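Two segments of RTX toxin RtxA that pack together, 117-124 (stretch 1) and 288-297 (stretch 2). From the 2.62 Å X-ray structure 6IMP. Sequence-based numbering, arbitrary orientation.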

ATOM      1  N   SER A 117       7.102  -9.162   3.979  1.00 71.28           N
ATOM      2  CA  SER A 117       8.132 -10.062   4.499  1.00 68.69           C
ATOM      3  C   SER A 117       9.425  -9.966   3.704  1.00 72.90           C
ATOM      4  O   SER A 117      10.503  -9.813   4.268  1.00 84.50           O
ATOM      5  CB  SER A 117       7.626 -11.503   4.510  1.00 68.88           C
ATOM      6  OG  SER A 117       7.548 -12.031   3.205  1.00 62.87           O
ATOM      7  N   GLU A 118       9.302  -9.996   2.387  1.00 76.10           N
ATOM      8  CA  GLU A 118      10.433  -9.739   1.511  1.00 79.85           C
ATOM      9  C   GLU A 118      10.922  -8.273   1.552  1.00 77.27           C
ATOM     10  O   GLU A 118      11.999  -7.989   1.051  1.00 90.49           O
ATOM     11  CB  GLU A 118      10.083 -10.131   0.067  1.00 93.59           C
ATOM     12  CG  GLU A 118       9.911 -11.632  -0.178  1.00100.02           C
ATOM     13  CD  GLU A 118       9.396 -11.946  -1.587  1.00115.40           C
ATOM     14  OE1 GLU A 118      10.066 -11.559  -2.582  1.00114.46           O
ATOM     15  OE2 GLU A 118       8.322 -12.585  -1.702  1.00115.11           O
ATOM     16  N   ILE A 119      10.130  -7.353   2.114  1.00 67.75           N
ATOM     17  CA  ILE A 119      10.443  -5.906   2.053  1.00 73.64           C
ATOM     18  C   ILE A 119      10.992  -5.307   3.364  1.00 79.58           C
ATOM     19  O   ILE A 119      11.814  -4.380   3.332  1.00 69.69           O
ATOM     20  CB  ILE A 119       9.211  -5.066   1.581  1.00 73.19           C
ATOM     21  CG1 ILE A 119       8.749  -5.539   0.191  1.00 81.39           C
ATOM     22  CG2 ILE A 119       9.545  -3.571   1.512  1.00 61.77           C
ATOM     23  CD1 ILE A 119       7.411  -4.986  -0.271  1.00 76.13           C
ATOM     24  N   ARG A 120      10.523  -5.793   4.510  1.00 81.97           N
ATOM     25  CA  ARG A 120      10.810  -5.099   5.772  1.00 87.79           C
ATOM     26  C   ARG A 120      12.304  -5.126   6.118  1.00 97.60           C
ATOM     27  O   ARG A 120      12.891  -4.097   6.494  1.00 87.78           O
ATOM     28  CB  ARG A 120       9.957  -5.646   6.925  1.00 90.65           C
ATOM     29  CG  ARG A 120      10.219  -7.085   7.330  1.00 88.06           C
ATOM     30  CD  ARG A 120       9.161  -7.575   8.309  1.00 90.74           C
ATOM     31  NE  ARG A 120       8.811  -8.974   8.050  1.00103.70           N
ATOM     32  CZ  ARG A 120       9.174 -10.017   8.801  1.00102.03           C
ATOM     33  NH1 ARG A 120       9.874  -9.838   9.930  1.00 84.70           N
ATOM     34  NH2 ARG A 120       8.812 -11.255   8.425  1.00 96.30           N
ATOM     35  N   ASN A 121      12.921  -6.288   5.910  1.00103.21           N
ATOM     36  CA  ASN A 121      14.325  -6.493   6.236  1.00 98.97           C
ATOM     37  C   ASN A 121      15.195  -5.392   5.641  1.00101.14           C
ATOM     38  O   ASN A 121      16.003  -4.782   6.344  1.00100.97           O
ATOM     39  CB  ASN A 121      14.788  -7.858   5.724  1.00103.10           C
ATOM     40  CG  ASN A 121      15.986  -8.387   6.481  1.00107.82           C
ATOM     41  OD1 ASN A 121      16.123  -8.158   7.682  1.00110.64           O
ATOM     42  ND2 ASN A 121      16.852  -9.116   5.785  1.00112.34           N
ATOM     43  N   HIS A 122      14.976  -5.104   4.358  1.00100.49           N
ATOM     44  CA  HIS A 122      15.828  -4.180   3.602  1.00 87.64           C
ATOM     45  C   HIS A 122      15.848  -2.773   4.217  1.00 79.32           C
ATOM     46  O   HIS A 122      16.867  -2.091   4.156  1.00 80.32           O
ATOM     47  CB  HIS A 122      15.391  -4.110   2.132  1.00 84.65           C
ATOM     48  CG  HIS A 122      15.542  -5.401   1.378  1.00 83.06           C
ATOM     49  ND1 HIS A 122      16.708  -5.761   0.738  1.00 81.61           N
ATOM     50  CD2 HIS A 122      14.648  -6.379   1.100  1.00 87.31           C
ATOM     51  CE1 HIS A 122      16.532  -6.920   0.122  1.00 80.92           C
ATOM     52  NE2 HIS A 122      15.291  -7.316   0.326  1.00 76.66           N
ATOM     53  N   TYR A 123      14.728  -2.349   4.808  1.00 90.98           N
ATOM     54  CA  TYR A 123      14.664  -1.048   5.506  1.00 94.64           C
ATOM     55  C   TYR A 123      15.269  -1.143   6.915  1.00104.22           C
ATOM     56  O   TYR A 123      16.026  -0.262   7.333  1.00104.22           O
ATOM     57  CB  TYR A 123      13.221  -0.534   5.628  1.00 82.97           C
ATOM     58  CG  TYR A 123      12.583   0.047   4.361  1.00 75.80           C
ATOM     59  CD1 TYR A 123      12.974   1.282   3.851  1.00 68.68           C
ATOM     60  CD2 TYR A 123      11.500  -0.597   3.748  1.00 71.04           C
ATOM     61  CE1 TYR A 123      12.353   1.824   2.730  1.00 72.33           C
ATOM     62  CE2 TYR A 123      10.869  -0.068   2.634  1.00 62.72           C
ATOM     63  CZ  TYR A 123      11.291   1.139   2.125  1.00 71.82           C
ATOM     64  OH  TYR A 123      10.655   1.663   1.015  1.00 63.52           O
ATOM     65  N   GLN A 124      14.898  -2.190   7.653  1.00104.44           N
ATOM     66  CA  GLN A 124      15.341  -2.363   9.044  1.00106.26           C
ATOM     67  C   GLN A 124      16.881  -2.379   9.164  1.00112.69           C
ATOM     68  O   GLN A 124      17.449  -1.674  10.005  1.00114.17           O
ATOM     69  CB  GLN A 124      14.723  -3.637   9.648  1.00104.45           C
ATOM     70  CG  GLN A 124      13.212  -3.540   9.899  1.00 99.80           C
ATOM     71  CD  GLN A 124      12.605  -4.825  10.476  1.00 94.57           C
ATOM     72  OE1 GLN A 124      12.151  -5.700   9.735  1.00 86.03           O
ATOM     73  NE2 GLN A 124      12.576  -4.928  11.806  1.00 85.19           N
ATOM     74  N   HIS A 288       6.725  -8.215 -11.339  1.00 79.99           N
ATOM     75  CA  HIS A 288       5.852  -7.496 -10.397  1.00 75.72           C
ATOM     76  C   HIS A 288       5.977  -7.953  -8.933  1.00 70.94           C
ATOM     77  O   HIS A 288       5.919  -7.128  -8.023  1.00 75.61           O
ATOM     78  CB  HIS A 288       4.397  -7.585 -10.847  1.00 73.01           C
ATOM     79  CG  HIS A 288       3.460  -6.754 -10.023  1.00 74.15           C
ATOM     80  ND1 HIS A 288       3.290  -5.399 -10.223  1.00 65.94           N
ATOM     81  CD2 HIS A 288       2.650  -7.087  -8.991  1.00 69.03           C
ATOM     82  CE1 HIS A 288       2.404  -4.939  -9.357  1.00 68.36           C
ATOM     83  NE2 HIS A 288       2.002  -5.943  -8.598  1.00 71.26           N
ATOM     84  N   GLU A 289       6.157  -9.252  -8.717  1.00 66.80           N
ATOM     85  CA  GLU A 289       6.151  -9.826  -7.367  1.00 78.19           C
ATOM     86  C   GLU A 289       7.553 -10.007  -6.766  1.00 77.83           C
ATOM     87  O   GLU A 289       7.687 -10.486  -5.634  1.00 80.93           O
ATOM     88  CB  GLU A 289       5.423 -11.177  -7.364  1.00 82.34           C
ATOM     89  CG  GLU A 289       4.001 -11.109  -7.883  1.00 92.92           C
ATOM     90  CD  GLU A 289       3.230 -12.391  -7.649  1.00105.85           C
ATOM     91  OE1 GLU A 289       2.812 -12.632  -6.494  1.00113.46           O
ATOM     92  OE2 GLU A 289       3.019 -13.144  -8.629  1.00117.80           O
ATOM     93  N   ALA A 290       8.588  -9.616  -7.502  1.00 69.25           N
ATOM     94  CA  ALA A 290       9.966  -9.863  -7.061  1.00 70.87           C
ATOM     95  C   ALA A 290      10.443  -8.785  -6.083  1.00 65.32           C
ATOM     96  O   ALA A 290      11.346  -8.010  -6.389  1.00 65.35           O
ATOM     97  CB  ALA A 290      10.898  -9.952  -8.259  1.00 67.87           C
ATOM     98  N   SER A 291       9.847  -8.769  -4.896  1.00 63.85           N
ATOM     99  CA  SER A 291      10.008  -7.647  -3.968  1.00 73.05           C
ATOM    100  C   SER A 291      11.417  -7.615  -3.384  1.00 77.32           C
ATOM    101  O   SER A 291      12.060  -6.560  -3.315  1.00 67.84           O
ATOM    102  CB  SER A 291       8.978  -7.733  -2.833  1.00 70.53           C
ATOM    103  OG  SER A 291       7.687  -7.355  -3.279  1.00 73.13           O
ATOM    104  N   ASN A 292      11.890  -8.785  -2.964  1.00 79.23           N
ATOM    105  CA  ASN A 292      13.182  -8.889  -2.335  1.00 78.53           C
ATOM    106  C   ASN A 292      14.280  -8.491  -3.306  1.00 78.06           C
ATOM    107  O   ASN A 292      15.087  -7.599  -3.011  1.00 75.46           O
ATOM    108  CB  ASN A 292      13.421 -10.307  -1.850  1.00 79.13           C
ATOM    109  CG  ASN A 292      14.731 -10.446  -1.127  1.00 81.85           C
ATOM    110  OD1 ASN A 292      15.158  -9.533  -0.413  1.00 79.80           O
ATOM    111  ND2 ASN A 292      15.401 -11.568  -1.336  1.00 81.46           N
ATOM    112  N   ARG A 293      14.290  -9.148  -4.465  1.00 80.16           N
ATOM    113  CA  ARG A 293      15.237  -8.827  -5.549  1.00 98.29           C
ATOM    114  C   ARG A 293      15.235  -7.308  -5.873  1.00 91.01           C
ATOM    115  O   ARG A 293      16.298  -6.691  -5.992  1.00 89.66           O
ATOM    116  CB  ARG A 293      14.930  -9.659  -6.824  1.00112.76           C
ATOM    117  CG  ARG A 293      15.462 -11.108  -6.827  1.00122.46           C
ATOM    118  CD  ARG A 293      16.790 -11.276  -7.588  1.00140.54           C
ATOM    119  NE  ARG A 293      16.659 -11.155  -9.054  1.00151.38           N
ATOM    120  CZ  ARG A 293      17.680 -11.162  -9.924  1.00139.32           C
ATOM    121  NH1 ARG A 293      18.087 -10.016 -10.488  1.00113.36           N
ATOM    122  NH2 ARG A 293      18.304 -12.302 -10.233  1.00131.67           N
ATOM    123  N   LEU A 294      14.045  -6.712  -5.953  1.00 78.32           N
ATOM    124  CA  LEU A 294      13.912  -5.279  -6.250  1.00 73.87           C
ATOM    125  C   LEU A 294      14.421  -4.400  -5.105  1.00 77.21           C
ATOM    126  O   LEU A 294      15.174  -3.441  -5.330  1.00 66.54           O
ATOM    127  CB  LEU A 294      12.456  -4.933  -6.579  1.00 66.01           C
ATOM    128  CG  LEU A 294      12.121  -3.444  -6.762  1.00 63.23           C
ATOM    129  CD1 LEU A 294      11.178  -3.235  -7.931  1.00 64.73           C
ATOM    130  CD2 LEU A 294      11.501  -2.869  -5.503  1.00 64.56           C
ATOM    131  N   MET A 295      13.993  -4.710  -3.885  1.00 79.98           N
ATOM    132  CA  MET A 295      14.377  -3.903  -2.729  1.00 83.03           C
ATOM    133  C   MET A 295      15.897  -3.938  -2.518  1.00 92.48           C
ATOM    134  O   MET A 295      16.516  -2.891  -2.269  1.00 75.08           O
ATOM    135  CB  MET A 295      13.625  -4.346  -1.466  1.00 80.56           C
ATOM    136  CG  MET A 295      12.172  -3.869  -1.400  1.00 81.26           C
ATOM    137  SD  MET A 295      11.919  -2.095  -1.679  1.00 79.37           S
ATOM    138  CE  MET A 295      12.709  -1.387  -0.236  1.00 82.28           C
ATOM    139  N   GLY A 296      16.502  -5.118  -2.684  1.00 93.92           N
ATOM    140  CA  GLY A 296      17.966  -5.253  -2.646  1.00 88.94           C
ATOM    141  C   GLY A 296      18.674  -4.176  -3.462  1.00 92.35           C
ATOM    142  O   GLY A 296      19.498  -3.405  -2.935  1.00 84.73           O
ATOM    143  N   GLN A 297      18.316  -4.094  -4.743  1.00 85.51           N
ATOM    144  CA  GLN A 297      18.977  -3.190  -5.668  1.00 80.31           C
ATOM    145  C   GLN A 297      18.678  -1.737  -5.336  1.00 84.91           C
ATOM    146  O   GLN A 297      19.571  -0.896  -5.355  1.00 82.51           O
ATOM    147  CB  GLN A 297      18.549  -3.476  -7.099  1.00 79.16           C
ATOM    148  CG  GLN A 297      19.405  -2.751  -8.120  1.00 86.88           C
ATOM    149  CD  GLN A 297      18.809  -2.776  -9.510  1.00 97.81           C
ATOM    150  OE1 GLN A 297      18.491  -3.840 -10.046  1.00101.54           O
ATOM    151  NE2 GLN A 297      18.670  -1.604 -10.109  1.00107.98           N
TER
HETATM  152  O   HOH W   1      10.293 -12.725  -5.016  1.00 67.28           O

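Two helices that run in nearly the same direction can meet along a narrow strip, with residues about one turn apart supplying most of the contact. This pair from RtxA illustrates the principle across at least 170 residues of sequence. The helix of 117-124 and the helix of 291-297 cross at -19°, with their axes 8.3 Å apart at closest approach, and the two stretches together bury 435 Å². In register, Glu 118 lies beside Asn 292 (CA to CA, 4.8 Å) and His 122 beside Met 295 (CA to CA, 6.5 Å).

Stretch 2 begins as a loop. Glu 289 contributes chiefly its carbonyl: water 1 O donates a hydrogen bond to Glu 118 OE1 (2.7 Å) and a weak one to Glu 289 O (3.5 Å), so it links the two acceptors, which could not bond to each other. Ala 290 occupies the N-cap position with its CB pointing away from the partner.

At Ser 291 the helix starts. Ser 291 CB points toward stretch 1 and packs 3.7 Å from Ile 119 CG1 and 3.9 Å from Glu 118 CB, while the Ser 291 hydroxyl is bonded elsewhere in the structure.

Asn 292 carries both direct hydrogen bonds. The amides of a helix's first turn lack acceptors from a preceding turn, and here Asn 292 N gives a weak bond to Glu 118 OE1 (3.3 Å), placing a carboxylate at the N-terminal end of the helix, where a negative charge is favorable. The side chain, with chi1 in t, brings OD1 near the plane of the His 122 ring, at its edge, where His 122 NE2 donates to Asn 292 OD1 at 2.3 Å, a very short bond best read with caution at 2.62 Å resolution.

Arg 293 points away and Leu 294 sideways, neither making contact. One turn after Ser 291, Met 295 returns to the interface and has the largest area covered of any residue here. Met 295 CB sits over a face of the His 122 ring, 3.7 Å from the centroid, in a CH-pi contact. Farther out, Met 295 CG meets Ile 119 CG2 at 3.9 Å and Met 295 CE meets Tyr 123 CE2 at 3.7 Å, joining apolar surfaces of three buried residues.

Gly 296 follows over the same ring face, Gly 296 N lying 3.3 Å from His 122 CE1. Gly 296 N donates a hydrogen bond within its own helix, to Asn 292 O (2.9 Å).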